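Local coordinates for ADP-ribosylglycohydrolase (Thermus thermophilus, PDB 2YZV), which belongs to the ADP-ribosylglycohydrolase family of all-helical proteins and holds two neighbouring magnesium ions in this model, at residues G17-A26 against V246-A257; R236-L244 against G270-R278. One frame throughout, in Å; residues are numbered along the deposited sequence.

Interaction 1 of 2, residues G17-A26 against V246-A257. With MG (magnesium ion), chain B; MG (magnesium ion), chain C.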
loop_
_atom_site.group_PDB
_atom_site.type_symbol
_atom_site.label_atom_id
_atom_site.label_comp_id
_atom_site.label_asym_id
_atom_site.label_seq_id
_atom_site.Cartn_x
_atom_site.Cartn_y
_atom_site.Cartn_z
ATOM N N GLY A 17 -7.432 -5.039 2.897
ATOM C CA GLY A 17 -7.301 -5.047 1.449
ATOM C C GLY A 17 -5.841 -5.071 1.030
ATOM O O GLY A 17 -5.480 -5.683 0.021
ATOM N N LEU A 18 -5.003 -4.390 1.803
ATOM C CA LEU A 18 -3.567 -4.347 1.529
ATOM C C LEU A 18 -3.015 -5.774 1.542
ATOM O O LEU A 18 -2.352 -6.200 0.596
ATOM C CB LEU A 18 -2.869 -3.500 2.600
ATOM C CG LEU A 18 -1.377 -3.172 2.502
ATOM C CD1 LEU A 18 -1.046 -2.123 3.550
ATOM C CD2 LEU A 18 -0.518 -4.414 2.704
ATOM N N ALA A 19 -3.303 -6.508 2.614
ATOM C CA ALA A 19 -2.827 -7.880 2.766
ATOM C C ALA A 19 -3.439 -8.838 1.748
ATOM O O ALA A 19 -2.768 -9.747 1.258
ATOM C CB ALA A 19 -3.107 -8.373 4.184
ATOM N N VAL A 20 -4.717 -8.650 1.449
ATOM C CA VAL A 20 -5.392 -9.488 0.468
ATOM C C VAL A 20 -4.705 -9.321 -0.888
ATOM O O VAL A 20 -4.428 -10.300 -1.577
ATOM C CB VAL A 20 -6.889 -9.109 0.357
ATOM C CG1 VAL A 20 -7.504 -9.720 -0.890
ATOM C CG2 VAL A 20 -7.636 -9.599 1.598
ATOM N N GLY A 21 -4.421 -8.074 -1.257
ATOM C CA GLY A 21 -3.761 -7.808 -2.525
ATOM C C GLY A 21 -2.351 -8.366 -2.586
ATOM O O GLY A 21 -1.922 -8.869 -3.618
ATOM N N ASP A 22 -1.628 -8.261 -1.475
ATOM C CA ASP A 22 -0.263 -8.766 -1.385
ATOM C C ASP A 22 -0.291 -10.287 -1.571
ATOM O O ASP A 22 0.452 -10.837 -2.388
ATOM C CB ASP A 22 0.317 -8.377 -0.012
ATOM C CG ASP A 22 1.770 -8.809 0.179
ATOM O OD1 ASP A 22 2.403 -9.283 -0.781
ATOM O OD2 ASP A 22 2.278 -8.661 1.312
ATOM N N ALA A 23 -1.170 -10.961 -0.832
ATOM C CA ALA A 23 -1.282 -12.415 -0.913
ATOM C C ALA A 23 -1.657 -12.902 -2.313
ATOM O O ALA A 23 -1.052 -13.840 -2.835
ATOM C CB ALA A 23 -2.305 -12.919 0.103
ATOM N N LEU A 24 -2.662 -12.277 -2.920
ATOM C CA LEU A 24 -3.082 -12.674 -4.260
ATOM C C LEU A 24 -2.012 -12.414 -5.311
ATOM O O LEU A 24 -1.700 -13.288 -6.122
ATOM C CB LEU A 24 -4.363 -11.937 -4.654
ATOM C CG LEU A 24 -5.657 -12.475 -4.051
ATOM C CD1 LEU A 24 -6.782 -11.475 -4.275
ATOM C CD2 LEU A 24 -6.000 -13.822 -4.687
ATOM N N GLY A 25 -1.448 -11.209 -5.291
ATOM C CA GLY A 25 -0.423 -10.842 -6.254
ATOM C C GLY A 25 0.850 -11.659 -6.130
ATOM O O GLY A 25 1.517 -11.929 -7.128
ATOM N N ALA A 26 1.181 -12.055 -4.905
ATOM C CA ALA A 26 2.382 -12.845 -4.659
ATOM C C ALA A 26 2.360 -14.145 -5.458
ATOM O O ALA A 26 3.410 -14.690 -5.801
ATOM C CB ALA A 26 2.511 -13.150 -3.168
ATOM N N VAL A 246 -3.654 -7.788 -10.168
ATOM C CA VAL A 246 -2.690 -8.869 -10.056
ATOM C C VAL A 246 -2.379 -9.569 -11.367
ATOM O O VAL A 246 -1.277 -10.078 -11.541
ATOM C CB VAL A 246 -3.111 -9.912 -8.988
ATOM C CG1 VAL A 246 -3.262 -9.226 -7.637
ATOM C CG2 VAL A 246 -4.389 -10.611 -9.396
ATOM N N ASN A 247 -3.322 -9.573 -12.303
ATOM C CA ASN A 247 -3.068 -10.234 -13.570
ATOM C C ASN A 247 -2.148 -9.467 -14.514
ATOM O O ASN A 247 -1.908 -9.893 -15.644
ATOM C CB ASN A 247 -4.390 -10.621 -14.235
ATOM C CG ASN A 247 -4.955 -11.903 -13.654
ATOM O OD1 ASN A 247 -4.419 -12.993 -13.891
ATOM N ND2 ASN A 247 -6.016 -11.782 -12.864
ATOM N N LEU A 248 -1.623 -8.340 -14.039
ATOM C CA LEU A 248 -0.665 -7.568 -14.821
ATOM C C LEU A 248 0.674 -8.273 -14.646
ATOM O O LEU A 248 1.619 -8.038 -15.394
ATOM C CB LEU A 248 -0.536 -6.146 -14.283
ATOM C CG LEU A 248 -1.715 -5.199 -14.478
ATOM C CD1 LEU A 248 -1.416 -3.901 -13.749
ATOM C CD2 LEU A 248 -1.950 -4.943 -15.960
ATOM N N GLY A 249 0.743 -9.139 -13.639
ATOM C CA GLY A 249 1.975 -9.855 -13.368
ATOM C C GLY A 249 3.047 -8.917 -12.842
ATOM O O GLY A 249 2.740 -7.881 -12.247
ATOM N N GLY A 250 4.309 -9.270 -13.064
ATOM C CA GLY A 250 5.396 -8.433 -12.586
ATOM C C GLY A 250 5.385 -8.330 -11.071
ATOM O O GLY A 250 5.283 -9.342 -10.376
ATOM N N ASP A 251 5.480 -7.109 -10.553
ATOM C CA ASP A 251 5.483 -6.888 -9.109
ATOM C C ASP A 251 4.029 -6.864 -8.651
ATOM O O ASP A 251 3.557 -5.895 -8.054
ATOM C CB ASP A 251 6.178 -5.560 -8.792
ATOM C CG ASP A 251 6.677 -5.491 -7.361
ATOM O OD1 ASP A 251 7.036 -6.552 -6.803
ATOM O OD2 ASP A 251 6.731 -4.378 -6.801
ATOM N N ALA A 252 3.336 -7.960 -8.928
ATOM C CA ALA A 252 1.918 -8.103 -8.621
ATOM C C ALA A 252 1.533 -8.034 -7.151
ATOM O O ALA A 252 0.431 -7.594 -6.824
ATOM C CB ALA A 252 1.397 -9.398 -9.227
ATOM N N ASP A 253 2.415 -8.480 -6.266
ATOM C CA ASP A 253 2.104 -8.431 -4.844
ATOM C C ASP A 253 1.958 -6.981 -4.392
ATOM O O ASP A 253 1.052 -6.646 -3.631
ATOM C CB ASP A 253 3.195 -9.122 -4.012
ATOM C CG ASP A 253 4.579 -8.532 -4.234
ATOM O OD1 ASP A 253 5.355 -8.465 -3.259
ATOM O OD2 ASP A 253 4.907 -8.155 -5.376
ATOM N N THR A 254 2.839 -6.120 -4.882
ATOM C CA THR A 254 2.810 -4.719 -4.493
ATOM C C THR A 254 1.740 -3.912 -5.221
ATOM O O THR A 254 1.122 -3.028 -4.630
ATOM C CB THR A 254 4.186 -4.087 -4.688
ATOM O OG1 THR A 254 5.159 -4.881 -3.994
ATOM C CG2 THR A 254 4.206 -2.669 -4.126
ATOM N N VAL A 255 1.516 -4.202 -6.500
ATOM C CA VAL A 255 0.465 -3.495 -7.226
ATOM C C VAL A 255 -0.844 -3.923 -6.565
ATOM O O VAL A 255 -1.738 -3.109 -6.341
ATOM C CB VAL A 255 0.447 -3.871 -8.726
ATOM C CG1 VAL A 255 -0.812 -3.325 -9.391
ATOM C CG2 VAL A 255 1.678 -3.300 -9.408
ATOM N N GLY A 256 -0.945 -5.208 -6.240
ATOM C CA GLY A 256 -2.137 -5.701 -5.576
ATOM C C GLY A 256 -2.330 -5.054 -4.212
ATOM O O GLY A 256 -3.453 -4.717 -3.831
ATOM N N ALA A 257 -1.241 -4.869 -3.472
ATOM C CA ALA A 257 -1.326 -4.259 -2.145
ATOM C C ALA A 257 -1.738 -2.793 -2.207
ATOM O O ALA A 257 -2.495 -2.323 -1.358
ATOM C CB ALA A 257 0.004 -4.392 -1.419
HETATM MG MG MG B . 6.692 -6.578 -4.542
HETATM MG MG MG C . 6.212 -8.260 -1.485
#

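Interaction 2 of 2, residues R236-L244 against G270-R278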
loop_
_atom_site.group_PDB
_atom_site.type_symbol
_atom_site.label_atom_id
_atom_site.label_comp_id
_atom_site.label_asym_id
_atom_site.label_seq_id
_atom_site.Cartn_x
_atom_site.Cartn_y
_atom_site.Cartn_z
ATOM N N ARG A 236 -15.244 -2.584 -11.409
ATOM C CA ARG A 236 -16.552 -2.112 -10.962
ATOM C C ARG A 236 -16.805 -2.420 -9.488
ATOM O O ARG A 236 -17.717 -1.866 -8.871
ATOM C CB ARG A 236 -17.645 -2.721 -11.841
ATOM C CG ARG A 236 -17.626 -2.180 -13.264
ATOM C CD ARG A 236 -18.499 -3.006 -14.189
ATOM N NE ARG A 236 -17.930 -4.331 -14.421
ATOM C CZ ARG A 236 -18.530 -5.293 -15.116
ATOM N NH1 ARG A 236 -19.725 -5.082 -15.650
ATOM N NH2 ARG A 236 -17.932 -6.465 -15.277
ATOM N N ASP A 237 -15.992 -3.312 -8.932
ATOM C CA ASP A 237 -16.077 -3.674 -7.525
ATOM C C ASP A 237 -14.684 -4.093 -7.069
ATOM O O ASP A 237 -13.762 -4.170 -7.881
ATOM C CB ASP A 237 -17.094 -4.805 -7.293
ATOM C CG ASP A 237 -16.873 -5.997 -8.197
ATOM O OD1 ASP A 237 -15.740 -6.515 -8.251
ATOM O OD2 ASP A 237 -17.845 -6.430 -8.852
ATOM N N PHE A 238 -14.526 -4.349 -5.776
ATOM C CA PHE A 238 -13.221 -4.728 -5.243
ATOM C C PHE A 238 -12.609 -5.925 -5.967
ATOM O O PHE A 238 -11.461 -5.878 -6.421
ATOM C CB PHE A 238 -13.331 -5.055 -3.754
ATOM C CG PHE A 238 -12.002 -5.263 -3.085
ATOM C CD1 PHE A 238 -11.362 -4.208 -2.442
ATOM C CD2 PHE A 238 -11.382 -6.510 -3.113
ATOM C CE1 PHE A 238 -10.124 -4.385 -1.835
ATOM C CE2 PHE A 238 -10.143 -6.701 -2.510
ATOM C CZ PHE A 238 -9.510 -5.635 -1.869
ATOM N N GLU A 239 -13.381 -6.999 -6.069
ATOM C CA GLU A 239 -12.916 -8.221 -6.713
ATOM C C GLU A 239 -12.445 -8.026 -8.151
ATOM O O GLU A 239 -11.344 -8.445 -8.514
ATOM C CB GLU A 239 -14.023 -9.280 -6.674
ATOM C CG GLU A 239 -13.596 -10.641 -7.197
ATOM C CD GLU A 239 -14.669 -11.697 -7.010
ATOM O OE1 GLU A 239 -14.392 -12.883 -7.280
ATOM O OE2 GLU A 239 -15.791 -11.339 -6.594
ATOM N N GLU A 240 -13.269 -7.386 -8.975
ATOM C CA GLU A 240 -12.898 -7.182 -10.371
ATOM C C GLU A 240 -11.625 -6.355 -10.523
ATOM O O GLU A 240 -10.752 -6.690 -11.331
ATOM C CB GLU A 240 -14.043 -6.522 -11.143
ATOM C CG GLU A 240 -13.726 -6.334 -12.616
ATOM C CD GLU A 240 -14.921 -5.879 -13.427
ATOM O OE1 GLU A 240 -15.553 -4.872 -13.052
ATOM O OE2 GLU A 240 -15.223 -6.534 -14.448
ATOM N N GLY A 241 -11.522 -5.279 -9.749
ATOM C CA GLY A 241 -10.342 -4.437 -9.817
ATOM C C GLY A 241 -9.109 -5.178 -9.328
ATOM O O GLY A 241 -8.027 -5.031 -9.893
ATOM N N MET A 242 -9.267 -5.979 -8.280
ATOM C CA MET A 242 -8.137 -6.735 -7.746
ATOM C C MET A 242 -7.606 -7.727 -8.775
ATOM O O MET A 242 -6.392 -7.876 -8.936
ATOM C CB MET A 242 -8.533 -7.479 -6.472
ATOM C CG MET A 242 -7.384 -8.272 -5.848
ATOM S SD MET A 242 -5.966 -7.239 -5.366
ATOM C CE MET A 242 -6.605 -6.500 -3.869
ATOM N N ARG A 243 -8.509 -8.416 -9.468
ATOM C CA ARG A 243 -8.071 -9.367 -10.485
ATOM C C ARG A 243 -7.352 -8.640 -11.618
ATOM O O ARG A 243 -6.373 -9.146 -12.158
ATOM C CB ARG A 243 -9.261 -10.174 -11.012
ATOM C CG ARG A 243 -9.701 -11.242 -10.030
ATOM C CD ARG A 243 -11.000 -11.901 -10.434
ATOM N NE ARG A 243 -11.362 -12.955 -9.492
ATOM C CZ ARG A 243 -12.569 -13.504 -9.410
ATOM N NH1 ARG A 243 -13.541 -13.092 -10.214
ATOM N NH2 ARG A 243 -12.802 -14.470 -8.532
ATOM N N LEU A 244 -7.824 -7.449 -11.978
ATOM C CA LEU A 244 -7.160 -6.694 -13.033
ATOM C C LEU A 244 -5.744 -6.350 -12.591
ATOM O O LEU A 244 -4.792 -6.480 -13.356
ATOM C CB LEU A 244 -7.913 -5.394 -13.342
ATOM C CG LEU A 244 -9.234 -5.511 -14.101
ATOM C CD1 LEU A 244 -9.781 -4.109 -14.353
ATOM C CD2 LEU A 244 -9.015 -6.241 -15.417
ATOM N N GLY A 270 -16.687 -5.048 3.935
ATOM C CA GLY A 270 -17.814 -5.878 3.549
ATOM C C GLY A 270 -17.881 -6.227 2.075
ATOM O O GLY A 270 -18.537 -7.201 1.698
ATOM N N ALA A 271 -17.199 -5.442 1.240
ATOM C CA ALA A 271 -17.197 -5.660 -0.201
ATOM C C ALA A 271 -16.085 -6.593 -0.674
ATOM O O ALA A 271 -16.068 -7.005 -1.835
ATOM C CB ALA A 271 -17.093 -4.320 -0.928
ATOM N N ILE A 272 -15.154 -6.917 0.216
ATOM C CA ILE A 272 -14.063 -7.820 -0.137
ATOM C C ILE A 272 -14.565 -9.260 -0.033
ATOM O O ILE A 272 -15.180 -9.636 0.968
ATOM C CB ILE A 272 -12.857 -7.639 0.812
ATOM C CG1 ILE A 272 -12.348 -6.194 0.739
ATOM C CG2 ILE A 272 -11.757 -8.627 0.450
ATOM C CD1 ILE A 272 -11.180 -5.894 1.666
ATOM N N PRO A 273 -14.323 -10.083 -1.068
ATOM C CA PRO A 273 -14.770 -11.481 -1.051
ATOM C C PRO A 273 -14.481 -12.177 0.273
ATOM O O PRO A 273 -13.337 -12.219 0.729
ATOM C CB PRO A 273 -13.994 -12.098 -2.210
ATOM C CG PRO A 273 -13.965 -10.984 -3.197
ATOM C CD PRO A 273 -13.634 -9.773 -2.335
ATOM N N GLY A 274 -15.528 -12.722 0.888
ATOM C CA GLY A 274 -15.366 -13.401 2.158
ATOM C C GLY A 274 -14.346 -14.523 2.141
ATOM O O GLY A 274 -13.596 -14.697 3.105
ATOM N N ARG A 275 -14.308 -15.290 1.055
ATOM C CA ARG A 275 -13.368 -16.397 0.961
ATOM C C ARG A 275 -11.918 -15.917 0.975
ATOM O O ARG A 275 -11.036 -16.630 1.447
ATOM C CB ARG A 275 -13.646 -17.236 -0.293
ATOM C CG ARG A 275 -13.556 -16.485 -1.601
ATOM C CD ARG A 275 -13.966 -17.377 -2.760
ATOM N NE ARG A 275 -13.816 -16.708 -4.047
ATOM C CZ ARG A 275 -14.562 -15.686 -4.458
ATOM N NH1 ARG A 275 -15.526 -15.205 -3.685
ATOM N NH2 ARG A 275 -14.334 -15.139 -5.645
ATOM N N TRP A 276 -11.670 -14.718 0.453
ATOM C CA TRP A 276 -10.315 -14.172 0.454
ATOM C C TRP A 276 -9.926 -13.809 1.884
ATOM O O TRP A 276 -8.814 -14.100 2.331
ATOM C CB TRP A 276 -10.221 -12.925 -0.442
ATOM C CG TRP A 276 -10.260 -13.225 -1.920
ATOM C CD1 TRP A 276 -10.279 -14.462 -2.510
ATOM C CD2 TRP A 276 -10.266 -12.272 -2.994
ATOM N NE1 TRP A 276 -10.294 -14.336 -3.877
ATOM C CE2 TRP A 276 -10.288 -13.005 -4.204
ATOM C CE3 TRP A 276 -10.255 -10.871 -3.053
ATOM C CZ2 TRP A 276 -10.298 -12.383 -5.461
ATOM C CZ3 TRP A 276 -10.264 -10.252 -4.305
ATOM C CH2 TRP A 276 -10.286 -11.009 -5.491
ATOM N N LEU A 277 -10.848 -13.178 2.602
ATOM C CA LEU A 277 -10.601 -12.788 3.985
ATOM C C LEU A 277 -10.460 -14.006 4.901
ATOM O O LEU A 277 -9.584 -14.042 5.761
ATOM C CB LEU A 277 -11.734 -11.886 4.491
ATOM C CG LEU A 277 -11.852 -10.504 3.838
ATOM C CD1 LEU A 277 -13.133 -9.820 4.300
ATOM C CD2 LEU A 277 -10.638 -9.660 4.197
ATOM N N ARG A 278 -11.314 -15.007 4.716
ATOM C CA ARG A 278 -11.246 -16.198 5.556
ATOM C C ARG A 278 -9.945 -16.971 5.389
ATOM O O ARG A 278 -9.505 -17.658 6.311
ATOM C CB ARG A 278 -12.433 -17.126 5.273
ATOM C CG ARG A 278 -13.742 -16.658 5.895
ATOM C CD ARG A 278 -14.824 -17.721 5.773
ATOM N NE ARG A 278 -15.356 -17.827 4.418
ATOM C CZ ARG A 278 -16.183 -16.941 3.871
ATOM N NH1 ARG A 278 -16.575 -15.880 4.564
ATOM N NH2 ARG A 278 -16.620 -17.117 2.632
HETATM O O HOH W 1 -16.059 -7.221 -4.699
#

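Interaction 1 of 2, residues G17-A26 against V246-A257
Gly21 and Gly25 of helix 17-26 lie directly against Gly256 and Asp253, and the two helix segments run nearly antiparallel, at 155°, with axes only 6.7 Å apart. Gly21 CA is 4.0 Å from Gly256 CA. Glycine on both sides leaves no side chain to hold the backbones apart. No conventional hydrogen bond crosses here. Instead, CA-H groups point at carbonyl oxygens: Gly21 CA is 3.4 Å from Gly256 O, and Gly25 CA meets Ala252 O in the same way. Val246 CG1 also packs against Gly25, 3.5 Å from its CA, and touches Leu24 CB. Asp22 and Asp253 lie side by side and point the same way, with Asp22 OD1 3.3 Å from Asp253 CB. Asp22 OD1 is hydrogen-bonded with Thr56 OG1 and OD2 with Thr59 OG1, so Asp22 is a second-shell residue behind the metal ligand Thr56. Asp253 has its CG between the backbone N and the carbonyl carbon (chi1 57°), which turns the carboxylate to the metals. Asp253 bridges them: OD1 binds one magnesium ion at 2.0 Å and also reaches the other at 2.6 Å, where OD2 binds at 2.5 Å. Asp251 and Thr254 join it on the second ion; Thr56 and Asp58 join it on the first. Around this buried contact, helix 57-72 covers Leu18 and Ala19, helix 274-279 covers Val20 and Leu24, and helix 221-234 packs on Val255.

Interaction 2 of 2, residues R236-L244 against G270-R278
Phe238 and Trp276 meet at their ring edges, and Ile272 CG1 sits over the centre of one face of Phe238, 3.7 Å from the centroid, a CH-pi contact. Trp276 is a knob in a hole formed by Phe238, Glu239, Met242 and Arg243. Its CH2 lies 3.7 Å from Glu239 CG. Its CZ3 lies 3.8 Å from Met242 CG. Pro273 CG covers part of one tryptophan face. Glu239 CG lies anti to the backbone N (chi1 -174°) and the chain runs on extended, which takes CG past the tryptophan and the carboxylate out to Arg275.

Polar groups surround this apolar core. One water bridges the segments: it accepts from Glu239 N at 3.0 Å and donates to Ala271 O at 2.9 Å. Within 236-244, at the start of its helix, Asp237 OD1 caps Glu240 N, and Glu240 is gripped side-on by Arg236 NE and NH2. Glu239, Arg243 and Arg275 form a salt-bridge network, but the position of Glu239 OE1 is doubtful. Arg243 NH2 and Arg275 NH2 are 3.3 Å apart and make no bond to each other. Glu41 is a second anion here: OE1 pairs with Arg275 NE and accepts from Trp276 NE1, and OE2 pairs with Arg243 NH2. Arg243 NH2 also bonds to Arg40 O. Glu41 probably offsets the like charges.

Helix 4-26 packs against Met242 and Trp276, helix 252-267 against Phe238 and Met242, and helix 221-234 against Leu244.

Overall arrangement
The centres of interactions 1 and 2 are about 12 Å apart, and the two contacts touch. Their segments alternate along the chain: 17-26, 236-244, 246-257, 270-278. Helices 238-246, 252-267 and 274-279 are consecutive, and helix 4-26 from near the N-terminus packs against all three. Met242 is the main link: its CE lies 3.4 Å from Gly21 CA and also reaches Gly256 O, at the glycine crossing of interaction 1. Val20 meets Trp276 as a second link. Interaction 1 is buried, about 10 Å from the chain centre, and carries magnesium ligands. Interaction 2 lies further out, about 16 Å from the chain centre, and extends the same helical packing towards the surface.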